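Local coordinates for putative uncharacterized protein (Ustilago maydis, PDB 4GNX) that probably serves as the large subunit of replication protein A, binding single-stranded DNA through OB-fold domains and carrying a zinc site, at residues S10-R15 with N93-T98; R29-Q34 with T55-A60. All blocks are in the same frame, centred on the assembly; numbering follows the deposited sequence.

Contact 1 begins in the loop ahead of strand 17-30, the first strand of the first OB fold of this chain. At the far end of that strand, 29-34 starts contact 2, which closes at the end of the hairpin formed by strands 39-46 and 51-57, where 55-60 runs on into helix 59-64. The chain then passes through strands 73-77 and 80-83 before 93-98 closes contact 1. The short loop of contact 2 thus lies wholly within the long one of contact 1. Their centres are about 21 Å apart, but strands 51-57 and 95-99 are neighbours in one sheet: Thr55 N lies 2.8 Å from Ile97 O, a probable hydrogen bond, and Thr98 packs on Phe57.

Contact 1 of 2, residues S10-R15 with N93-T98; sequences SPYQNR and NEYEIT
Tyr95 N donates to Asn93 OD1 over 2.8 Å, nearly straight at 166°, closing an Asx turn that runs into the start of strand 95-99. The donor stands well above the plane of the Asn93 amide, while Asn93 ND2 is bonded to Glu51 O, so the amide is held at both of its polar atoms. The turn leads into the strand at Tyr95, whose side chain leaves the backbone toward 10-15. With CG beside the backbone N and anti to the carbonyl carbon (chi1 -56°), the phenol reaches the type I beta turn formed by Ser10 to Gln13.

Pro11 makes the main touch. Its CD lies over one face of the Tyr95 ring, 3.9 Å from the centroid and 25° off the normal, a CH-pi contact displaced toward the hydroxyl end of the ring: Pro11 CD is 3.6 Å from Tyr95 CZ. Pro11 CG follows at 4.0 Å from Tyr95 CE1, and the two side chains cross at about a right angle. Glu94 CD lies over the opposite face, likewise offset toward the rim, so the phenol has a proline on one face and an acidic side chain on the other. Ser10 adds its backbone, with CA 4.0 Å from Tyr95 CE2. Farther round the turn, Tyr12 presents its ring edge, CE2 standing 4.2 Å from Tyr95 OH. Within the turn, a weak bond from Tyr12 N to Ser10 OG spans 3.3 Å.

Strand 95-99 pairs with strand 80-83 through backbone bonds of Glu96 with Asn82 and Thr98 with Arg80. The contact therefore lays the N-terminal loop against the edge region of the OB-fold sheet, at the surface. Its chemistry is van der Waals and CH-pi contact, with the hydrogen bonds spent on shaping each side separately.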
ATOM      1  N   SER C  10      19.590  12.004  22.660  1.00 36.79           N
ATOM      2  CA  SER C  10      19.208  13.126  21.801  1.00 37.38           C
ATOM      3  C   SER C  10      20.470  13.760  21.228  1.00 38.74           C
ATOM      4  O   SER C  10      21.561  13.579  21.779  1.00 40.06           O
ATOM      5  CB  SER C  10      18.459  14.192  22.619  1.00 39.36           C
ATOM      6  OG  SER C  10      19.328  14.789  23.575  1.00 41.15           O
ATOM      7  N   PRO C  11      20.327  14.538  20.147  1.00 39.54           N
ATOM      8  CA  PRO C  11      21.479  15.306  19.649  1.00 41.91           C
ATOM      9  C   PRO C  11      21.991  16.358  20.652  1.00 45.16           C
ATOM     10  O   PRO C  11      23.155  16.763  20.576  1.00 47.11           O
ATOM     11  CB  PRO C  11      20.934  16.009  18.399  1.00 42.79           C
ATOM     12  CG  PRO C  11      19.598  15.378  18.108  1.00 40.56           C
ATOM     13  CD  PRO C  11      19.086  14.826  19.396  1.00 39.09           C
ATOM     14  N   TYR C  12      21.140  16.764  21.600  1.00 46.34           N
ATOM     15  CA  TYR C  12      21.429  17.904  22.506  1.00 50.62           C
ATOM     16  C   TYR C  12      22.378  17.590  23.672  1.00 53.49           C
ATOM     17  O   TYR C  12      22.833  18.502  24.364  1.00 56.53           O
ATOM     18  CB  TYR C  12      20.122  18.575  23.008  1.00 50.17           C
ATOM     19  CG  TYR C  12      19.170  18.889  21.880  1.00 48.74           C
ATOM     20  CD1 TYR C  12      19.266  20.078  21.173  1.00 51.33           C
ATOM     21  CD2 TYR C  12      18.212  17.955  21.482  1.00 46.31           C
ATOM     22  CE1 TYR C  12      18.415  20.348  20.113  1.00 51.90           C
ATOM     23  CE2 TYR C  12      17.353  18.208  20.431  1.00 46.32           C
ATOM     24  CZ  TYR C  12      17.459  19.403  19.744  1.00 49.35           C
ATOM     25  OH  TYR C  12      16.606  19.638  18.688  1.00 49.82           O
ATOM     26  N   GLN C  13      22.680  16.310  23.873  1.00 53.47           N
ATOM     27  CA  GLN C  13      23.569  15.883  24.937  1.00 56.55           C
ATOM     28  C   GLN C  13      24.626  14.983  24.323  1.00 57.99           C
ATOM     29  O   GLN C  13      24.301  14.048  23.575  1.00 55.19           O
ATOM     30  CB  GLN C  13      22.778  15.164  26.026  1.00 56.16           C
ATOM     31  CG  GLN C  13      23.612  14.535  27.125  1.00 60.06           C
ATOM     32  CD  GLN C  13      24.364  15.564  27.955  1.00 66.79           C
ATOM     33  OE1 GLN C  13      25.569  15.440  28.167  1.00 69.81           O
ATOM     34  NE2 GLN C  13      23.655  16.597  28.417  1.00 69.68           N
ATOM     35  N   ASN C  14      25.886  15.281  24.633  1.00 63.39           N
ATOM     36  CA  ASN C  14      27.015  14.585  24.019  1.00 66.85           C
ATOM     37  C   ASN C  14      27.797  13.675  24.952  1.00 68.94           C
ATOM     38  O   ASN C  14      28.437  12.729  24.497  1.00 70.11           O
ATOM     39  CB  ASN C  14      27.950  15.580  23.340  1.00 72.78           C
ATOM     40  CG  ASN C  14      27.299  16.264  22.155  1.00 75.43           C
ATOM     41  OD1 ASN C  14      26.355  15.729  21.556  1.00 73.90           O
ATOM     42  ND2 ASN C  14      27.791  17.460  21.812  1.00 79.87           N
ATOM     43  N   ARG C  15      27.745  13.965  26.248  1.00 69.86           N
ATOM     44  CA  ARG C  15      28.352  13.109  27.250  1.00 70.61           C
ATOM     45  C   ARG C  15      27.347  12.025  27.643  1.00 68.18           C
ATOM     46  O   ARG C  15      26.479  12.269  28.481  1.00 71.56           O
ATOM     47  CB  ARG C  15      28.766  13.937  28.473  1.00 75.15           C
ATOM     48  CG  ARG C  15      29.647  13.185  29.462  1.00 79.45           C
ATOM     49  CD  ARG C  15      29.856  13.945  30.761  1.00 83.99           C
ATOM     50  NE  ARG C  15      30.996  14.858  30.711  1.00 89.35           N
ATOM     51  CZ  ARG C  15      32.271  14.490  30.869  1.00 95.24           C
ATOM     52  NH1 ARG C  15      32.594  13.211  31.064  1.00 95.67           N
ATOM     53  NH2 ARG C  15      33.237  15.402  30.822  1.00 98.98           N
ATOM     54  N   ASN C  93      11.556   4.718  16.653  1.00 42.51           N
ATOM     55  CA  ASN C  93      12.361   5.791  17.221  1.00 40.24           C
ATOM     56  C   ASN C  93      12.631   6.928  16.262  1.00 40.13           C
ATOM     57  O   ASN C  93      13.027   6.734  15.127  1.00 39.18           O
ATOM     58  CB  ASN C  93      13.679   5.244  17.760  1.00 39.30           C
ATOM     59  CG  ASN C  93      14.303   6.134  18.819  1.00 41.24           C
ATOM     60  OD1 ASN C  93      14.118   7.370  18.841  1.00 41.20           O
ATOM     61  ND2 ASN C  93      15.081   5.508  19.706  1.00 41.76           N
ATOM     62  N   GLU C  94      12.394   8.127  16.760  1.00 42.87           N
ATOM     63  CA  GLU C  94      12.768   9.387  16.129  1.00 43.07           C
ATOM     64  C   GLU C  94      14.282   9.498  15.852  1.00 41.12           C
ATOM     65  O   GLU C  94      14.702  10.074  14.844  1.00 41.43           O
ATOM     66  CB  GLU C  94      12.339  10.493  17.084  1.00 45.98           C
ATOM     67  CG  GLU C  94      12.442  11.914  16.569  1.00 50.54           C
ATOM     68  CD  GLU C  94      12.383  12.933  17.695  1.00 52.73           C
ATOM     69  OE1 GLU C  94      12.051  14.107  17.409  1.00 56.11           O
ATOM     70  OE2 GLU C  94      12.671  12.559  18.862  1.00 50.76           O
ATOM     71  N   TYR C  95      15.106   8.961  16.748  1.00 38.73           N
ATOM     72  CA  TYR C  95      16.553   9.002  16.534  1.00 37.82           C
ATOM     73  C   TYR C  95      17.187   7.639  16.206  1.00 37.97           C
ATOM     74  O   TYR C  95      16.554   6.588  16.372  1.00 36.47           O
ATOM     75  CB  TYR C  95      17.248   9.639  17.743  1.00 36.51           C
ATOM     76  CG  TYR C  95      16.745  11.033  18.080  1.00 36.89           C
ATOM     77  CD1 TYR C  95      16.729  12.034  17.117  1.00 37.47           C
ATOM     78  CD2 TYR C  95      16.300  11.348  19.369  1.00 36.90           C
ATOM     79  CE1 TYR C  95      16.272  13.296  17.410  1.00 39.29           C
ATOM     80  CE2 TYR C  95      15.845  12.614  19.680  1.00 38.52           C
ATOM     81  CZ  TYR C  95      15.832  13.584  18.696  1.00 40.29           C
ATOM     82  OH  TYR C  95      15.380  14.851  18.994  1.00 42.45           O
ATOM     83  N   GLU C  96      18.415   7.684  15.685  1.00 40.23           N
ATOM     84  CA  GLU C  96      19.319   6.528  15.666  1.00 42.23           C
ATOM     85  C   GLU C  96      20.776   6.919  15.958  1.00 42.01           C
ATOM     86  O   GLU C  96      21.099   8.112  16.051  1.00 42.41           O
ATOM     87  CB  GLU C  96      19.174   5.658  14.400  1.00 47.28           C
ATOM     88  CG  GLU C  96      19.171   6.371  13.061  1.00 54.43           C
ATOM     89  CD  GLU C  96      18.490   5.559  11.945  1.00 62.95           C
ATOM     90  OE1 GLU C  96      18.903   5.722  10.771  1.00 71.92           O
ATOM     91  OE2 GLU C  96      17.527   4.780  12.212  1.00 62.73           O
ATOM     92  N   ILE C  97      21.636   5.915  16.138  1.00 40.49           N
ATOM     93  CA  ILE C  97      23.036   6.149  16.473  1.00 40.55           C
ATOM     94  C   ILE C  97      23.971   5.813  15.325  1.00 42.80           C
ATOM     95  O   ILE C  97      23.806   4.792  14.663  1.00 44.15           O
ATOM     96  CB  ILE C  97      23.447   5.292  17.657  1.00 40.03           C
ATOM     97  CG1 ILE C  97      22.738   5.761  18.929  1.00 39.41           C
ATOM     98  CG2 ILE C  97      24.964   5.288  17.813  1.00 42.47           C
ATOM     99  CD1 ILE C  97      22.780   4.731  20.040  1.00 39.62           C
ATOM    100  N   THR C  98      24.960   6.665  15.092  1.00 45.10           N
ATOM    101  CA  THR C  98      26.014   6.346  14.128  1.00 48.62           C
ATOM    102  C   THR C  98      27.355   6.268  14.848  1.00 51.28           C
ATOM    103  O   THR C  98      27.743   7.185  15.568  1.00 52.28           O
ATOM    104  CB  THR C  98      26.122   7.369  12.977  1.00 51.78           C
ATOM    105  OG1 THR C  98      24.824   7.844  12.620  1.00 53.88           O
ATOM    106  CG2 THR C  98      26.745   6.735  11.755  1.00 52.99           C
TER

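Contact 2 of 2, residues R29-Q34 with T55-A60; sequences RHWSNQ and TGFNDA. With nucleotides of chain G.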
ATOM      1  N   ARG C  29      26.877  -4.549   4.333  1.00 65.79           N
ATOM      2  CA  ARG C  29      26.345  -4.109   3.073  1.00 71.53           C
ATOM      3  C   ARG C  29      27.401  -3.319   2.289  1.00 76.44           C
ATOM      4  O   ARG C  29      28.075  -2.459   2.855  1.00 76.37           O
ATOM      5  CB  ARG C  29      25.075  -3.281   3.314  1.00 72.98           C
ATOM      6  CG  ARG C  29      24.232  -3.054   2.069  1.00 79.34           C
ATOM      7  CD  ARG C  29      22.815  -2.583   2.368  1.00 81.46           C
ATOM      8  NE  ARG C  29      22.116  -2.221   1.132  1.00 88.04           N
ATOM      9  CZ  ARG C  29      21.521  -3.088   0.312  1.00 93.36           C
ATOM     10  NH1 ARG C  29      21.510  -4.380   0.597  1.00 92.48           N
ATOM     11  NH2 ARG C  29      20.925  -2.663  -0.796  1.00 99.94           N
ATOM     12  N   HIS C  30      27.542  -3.642   0.997  1.00 81.89           N
ATOM     13  CA  HIS C  30      28.405  -2.924   0.029  1.00 86.65           C
ATOM     14  C   HIS C  30      27.612  -2.173  -0.992  1.00 89.11           C
ATOM     15  O   HIS C  30      26.492  -2.560  -1.315  1.00 89.41           O
ATOM     16  CB  HIS C  30      29.272  -3.900  -0.751  1.00 91.60           C
ATOM     17  CG  HIS C  30      30.346  -4.538   0.063  1.00 92.58           C
ATOM     18  ND1 HIS C  30      31.496  -3.907   0.359  1.00 93.94           N
ATOM     19  CD2 HIS C  30      30.418  -5.796   0.655  1.00 93.13           C
ATOM     20  CE1 HIS C  30      32.266  -4.715   1.107  1.00 94.80           C
ATOM     21  NE2 HIS C  30      31.605  -5.874   1.285  1.00 94.45           N
ATOM     22  N   TRP C  31      28.192  -1.121  -1.556  1.00 92.45           N
ATOM     23  CA  TRP C  31      27.526  -0.428  -2.648  1.00 96.97           C
ATOM     24  C   TRP C  31      28.479   0.275  -3.563  1.00102.58           C
ATOM     25  O   TRP C  31      29.694   0.262  -3.349  1.00102.52           O
ATOM     26  CB  TRP C  31      26.477   0.551  -2.110  1.00 94.86           C
ATOM     27  CG  TRP C  31      27.055   1.859  -1.634  1.00 95.21           C
ATOM     28  CD1 TRP C  31      27.283   3.007  -2.386  1.00 99.49           C
ATOM     29  CD2 TRP C  31      27.511   2.196  -0.279  1.00 91.61           C
ATOM     30  NE1 TRP C  31      27.830   3.996  -1.616  1.00 99.00           N
ATOM     31  CE2 TRP C  31      27.995   3.580  -0.342  1.00 93.90           C
ATOM     32  CE3 TRP C  31      27.566   1.520   0.930  1.00 86.65           C
ATOM     33  CZ2 TRP C  31      28.502   4.236   0.774  1.00 91.00           C
ATOM     34  CZ3 TRP C  31      28.083   2.192   2.047  1.00 84.12           C
ATOM     35  CH2 TRP C  31      28.543   3.516   1.967  1.00 86.16           C
ATOM     36  N   SER C  32      27.902   0.861  -4.611  1.00108.16           N
ATOM     37  CA  SER C  32      28.551   1.846  -5.479  1.00114.99           C
ATOM     38  C   SER C  32      27.494   2.734  -6.137  1.00117.20           C
ATOM     39  O   SER C  32      26.344   2.314  -6.310  1.00115.86           O
ATOM     40  CB  SER C  32      29.395   1.173  -6.560  1.00121.13           C
ATOM     41  OG  SER C  32      29.821   2.129  -7.520  1.00128.03           O
ATOM     42  N   ASN C  33      27.885   3.955  -6.495  1.00120.50           N
ATOM     43  CA  ASN C  33      27.010   4.852  -7.254  1.00124.94           C
ATOM     44  C   ASN C  33      27.759   5.947  -8.022  1.00132.27           C
ATOM     45  O   ASN C  33      28.504   5.643  -8.956  1.00137.63           O
ATOM     46  CB  ASN C  33      25.856   5.416  -6.389  1.00119.68           C
ATOM     47  CG  ASN C  33      26.278   5.760  -4.969  1.00112.34           C
ATOM     48  OD1 ASN C  33      27.246   6.487  -4.746  1.00113.44           O
ATOM     49  ND2 ASN C  33      25.528   5.256  -3.999  1.00105.70           N
ATOM     50  N   GLN C  34      27.570   7.204  -7.621  1.00133.44           N
ATOM     51  CA  GLN C  34      28.122   8.363  -8.336  1.00141.83           C
ATOM     52  C   GLN C  34      29.186   9.078  -7.502  1.00141.53           C
ATOM     53  O   GLN C  34      30.339   9.205  -7.932  1.00145.73           O
ATOM     54  CB  GLN C  34      27.014   9.360  -8.712  1.00144.49           C
ATOM     55  CG  GLN C  34      25.590   8.815  -8.658  1.00141.20           C
ATOM     56  CD  GLN C  34      25.020   8.742  -7.244  1.00132.59           C
ATOM     57  OE1 GLN C  34      25.589   9.287  -6.294  1.00129.40           O
ATOM     58  NE2 GLN C  34      23.888   8.060  -7.102  1.00129.36           N
ATOM     59  N   THR C  55      24.376   2.265  13.538  1.00 39.82           N
ATOM     60  CA  THR C  55      24.991   1.900  12.268  1.00 40.99           C
ATOM     61  C   THR C  55      26.459   2.304  12.235  1.00 43.63           C
ATOM     62  O   THR C  55      26.853   3.372  12.731  1.00 43.59           O
ATOM     63  CB  THR C  55      24.297   2.618  11.093  1.00 40.99           C
ATOM     64  OG1 THR C  55      22.910   2.269  11.058  1.00 39.01           O
ATOM     65  CG2 THR C  55      24.943   2.248   9.769  1.00 43.26           C
ATOM     66  N   GLY C  56      27.270   1.455  11.619  1.00 45.27           N
ATOM     67  CA  GLY C  56      28.653   1.796  11.397  1.00 47.80           C
ATOM     68  C   GLY C  56      28.933   1.841   9.919  1.00 50.35           C
ATOM     69  O   GLY C  56      28.460   0.971   9.184  1.00 51.41           O
ATOM     70  N   PHE C  57      29.697   2.850   9.494  1.00 52.17           N
ATOM     71  CA  PHE C  57      30.109   3.001   8.109  1.00 55.27           C
ATOM     72  C   PHE C  57      31.613   2.787   7.927  1.00 59.20           C
ATOM     73  O   PHE C  57      32.407   3.075   8.826  1.00 59.52           O
ATOM     74  CB  PHE C  57      29.739   4.384   7.607  1.00 56.80           C
ATOM     75  CG  PHE C  57      28.268   4.599   7.414  1.00 55.56           C
ATOM     76  CD1 PHE C  57      27.654   4.278   6.203  1.00 56.79           C
ATOM     77  CD2 PHE C  57      27.495   5.162   8.425  1.00 54.20           C
ATOM     78  CE1 PHE C  57      26.298   4.494   6.008  1.00 55.33           C
ATOM     79  CE2 PHE C  57      26.135   5.377   8.235  1.00 52.87           C
ATOM     80  CZ  PHE C  57      25.539   5.045   7.021  1.00 53.32           C
ATOM     81  N   ASN C  58      31.983   2.278   6.752  1.00 62.47           N
ATOM     82  CA  ASN C  58      33.373   2.029   6.358  1.00 67.57           C
ATOM     83  C   ASN C  58      34.315   1.517   7.456  1.00 69.13           C
ATOM     84  O   ASN C  58      34.268   0.336   7.803  1.00 68.92           O
ATOM     85  CB  ASN C  58      33.921   3.254   5.636  1.00 70.94           C
ATOM     86  CG  ASN C  58      32.940   3.782   4.609  1.00 71.07           C
ATOM     87  OD1 ASN C  58      32.369   3.017   3.820  1.00 70.58           O
ATOM     88  ND2 ASN C  58      32.711   5.089   4.634  1.00 71.87           N
ATOM     89  N   ASP C  59      35.148   2.391   8.011  1.00 71.83           N
ATOM     90  CA  ASP C  59      36.112   1.966   9.032  1.00 74.86           C
ATOM     91  C   ASP C  59      35.486   1.466  10.353  1.00 71.53           C
ATOM     92  O   ASP C  59      36.037   0.587  11.032  1.00 72.79           O
ATOM     93  CB  ASP C  59      37.175   3.048   9.247  1.00 79.31           C
ATOM     94  CG  ASP C  59      38.110   3.185   8.044  1.00 85.80           C
ATOM     95  OD1 ASP C  59      39.234   3.719   8.195  1.00 90.96           O
ATOM     96  OD2 ASP C  59      37.722   2.743   6.938  1.00 86.45           O
ATOM     97  N   ALA C  60      34.319   1.997  10.691  1.00 67.86           N
ATOM     98  CA  ALA C  60      33.583   1.530  11.862  1.00 64.88           C
ATOM     99  C   ALA C  60      33.196   0.039  11.783  1.00 64.99           C
ATOM    100  O   ALA C  60      33.039  -0.618  12.822  1.00 64.19           O
ATOM    101  CB  ALA C  60      32.356   2.395  12.089  1.00 60.06           C
TER
ATOM    102  P    DT G   4      20.965   0.359  -2.003  1.00118.17           P
ATOM    103  OP1  DT G   4      21.448  -0.831  -2.752  1.00118.13           O
ATOM    104  OP2  DT G   4      20.431   1.525  -2.753  1.00120.33           O
ATOM    105  O5'  DT G   4      19.897  -0.122  -0.916  1.00115.51           O
ATOM    106  C5'  DT G   4      18.507   0.278  -0.968  1.00114.85           C
ATOM    107  C4'  DT G   4      17.614  -0.940  -1.027  1.00119.67           C
ATOM    108  O4'  DT G   4      18.296  -2.064  -0.417  1.00122.69           O
ATOM    109  C3'  DT G   4      16.271  -0.816  -0.295  1.00129.39           C
ATOM    110  O3'  DT G   4      15.218  -1.435  -1.060  1.00143.02           O
ATOM    111  C2'  DT G   4      16.502  -1.615   0.975  1.00130.55           C
ATOM    112  C1'  DT G   4      17.378  -2.723   0.434  1.00132.11           C
ATOM    113  N1   DT G   4      18.138  -3.500   1.436  1.00139.31           N
ATOM    114  C2   DT G   4      18.140  -4.874   1.318  1.00138.26           C
ATOM    115  O2   DT G   4      17.572  -5.469   0.415  1.00129.48           O
ATOM    116  N3   DT G   4      18.846  -5.530   2.296  1.00141.86           N
ATOM    117  C4   DT G   4      19.524  -4.965   3.361  1.00146.67           C
ATOM    118  O4   DT G   4      20.115  -5.685   4.163  1.00145.26           O
ATOM    119  C5   DT G   4      19.471  -3.519   3.428  1.00145.43           C
ATOM    120  C7   DT G   4      20.170  -2.818   4.550  1.00144.32           C
ATOM    121  C6   DT G   4      18.785  -2.869   2.479  1.00141.79           C
ATOM    122  P    DT G   2      23.663  12.021   3.628  1.00134.45           P
ATOM    123  OP1  DT G   2      23.044  12.881   2.587  1.00130.20           O
ATOM    124  OP2  DT G   2      22.795  11.358   4.638  1.00131.43           O
ATOM    125  O5'  DT G   2      24.519  10.919   2.856  1.00124.67           O
ATOM    126  C5'  DT G   2      24.526   9.542   3.282  1.00112.20           C
ATOM    127  C4'  DT G   2      25.287   8.694   2.289  1.00102.05           C
ATOM    128  O4'  DT G   2      26.701   8.724   2.592  1.00 99.98           O
ATOM    129  C3'  DT G   2      24.887   7.222   2.279  1.00 98.37           C
ATOM    130  O3'  DT G   2      24.951   6.718   0.946  1.00 96.68           O
ATOM    131  C2'  DT G   2      25.916   6.567   3.181  1.00 98.49           C
ATOM    132  C1'  DT G   2      27.151   7.448   3.038  1.00 97.20           C
ATOM    133  N1   DT G   2      27.895   7.644   4.299  1.00 91.97           N
ATOM    134  C2   DT G   2      29.239   7.344   4.322  1.00 96.90           C
ATOM    135  O2   DT G   2      29.847   6.928   3.349  1.00102.24           O
ATOM    136  N3   DT G   2      29.849   7.550   5.537  1.00 93.88           N
ATOM    137  C4   DT G   2      29.263   8.011   6.701  1.00 88.37           C
ATOM    138  O4   DT G   2      29.942   8.148   7.715  1.00 81.25           O
ATOM    139  C5   DT G   2      27.847   8.302   6.603  1.00 87.40           C
ATOM    140  C7   DT G   2      27.124   8.809   7.811  1.00 80.58           C
ATOM    141  C6   DT G   2      27.244   8.101   5.424  1.00 89.43           C
ATOM    142  P    DT G   3      23.614   6.266   0.196  1.00 96.15           P
ATOM    143  OP1  DT G   3      23.936   6.310  -1.254  1.00 98.61           O
ATOM    144  OP2  DT G   3      22.426   6.985   0.711  1.00 87.19           O
ATOM    145  O5'  DT G   3      23.487   4.734   0.606  1.00 94.75           O
ATOM    146  C5'  DT G   3      24.224   3.739  -0.125  1.00 94.46           C
ATOM    147  C4'  DT G   3      23.620   2.377   0.108  1.00 89.83           C
ATOM    148  O4'  DT G   3      23.449   2.180   1.530  1.00 84.59           O
ATOM    149  C3'  DT G   3      22.241   2.170  -0.520  1.00 92.05           C
ATOM    150  O3'  DT G   3      22.216   0.880  -1.141  1.00103.32           O
ATOM    151  C2'  DT G   3      21.293   2.243   0.664  1.00 88.09           C
ATOM    152  C1'  DT G   3      22.152   1.674   1.773  1.00 85.29           C
ATOM    153  N1   DT G   3      21.762   2.064   3.141  1.00 83.83           N
ATOM    154  C2   DT G   3      21.138   1.117   3.924  1.00 77.00           C
ATOM    155  O2   DT G   3      20.877  -0.008   3.529  1.00 73.93           O
ATOM    156  N3   DT G   3      20.815   1.545   5.189  1.00 73.54           N
ATOM    157  C4   DT G   3      21.059   2.791   5.738  1.00 78.02           C
ATOM    158  O4   DT G   3      20.720   3.025   6.895  1.00 78.52           O
ATOM    159  C5   DT G   3      21.727   3.733   4.861  1.00 77.20           C
ATOM    160  C7   DT G   3      22.034   5.108   5.365  1.00 72.42           C
ATOM    161  C6   DT G   3      22.041   3.326   3.625  1.00 80.34           C
TER
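Apolar contact joins the segments where Trp31 CH2 comes to the edge of the Phe57 ring, 4.4 Å from CD1. CG of Trp31 sits between its backbone N and carbonyl carbon (chi1 80°), which swings the indole off the end of strand 17-30 toward strand 51-57. The same CH2 lies 4.3 Å from Asn58 OD1, an atom that accepts a hydrogen bond from Lys39 N.

Aromatic faces meet the DNA of chain G. The thymine of DT2 lies over the centre of the Phe57 ring, with C5 3.6 Å above its plane, while the C7 methyl of DT3 approaches the edge of that ring. Trp31 carries sugar instead of base: DT3 C5' is 3.6 Å from Trp31 CD2, over the face, and DT2 O2 lies in plane at the indole edge.

This is the nucleic-acid-binding surface of an OB fold, where Trp31 and Asn33 come from the loop joining the first two strands, 17-30 and 39-46, and Phe57 from the end of the third.

Polar contacts reach mainly the backbone of the DNA. Arg29 NH2 donates to DT4 O5' (2.7 Å, 143°) and weakly to DT4 OP1, while the base of DT4 covers one face of its guanidinium. Asn33 ND2 makes a weak 3.3 Å bond to DT3 OP1.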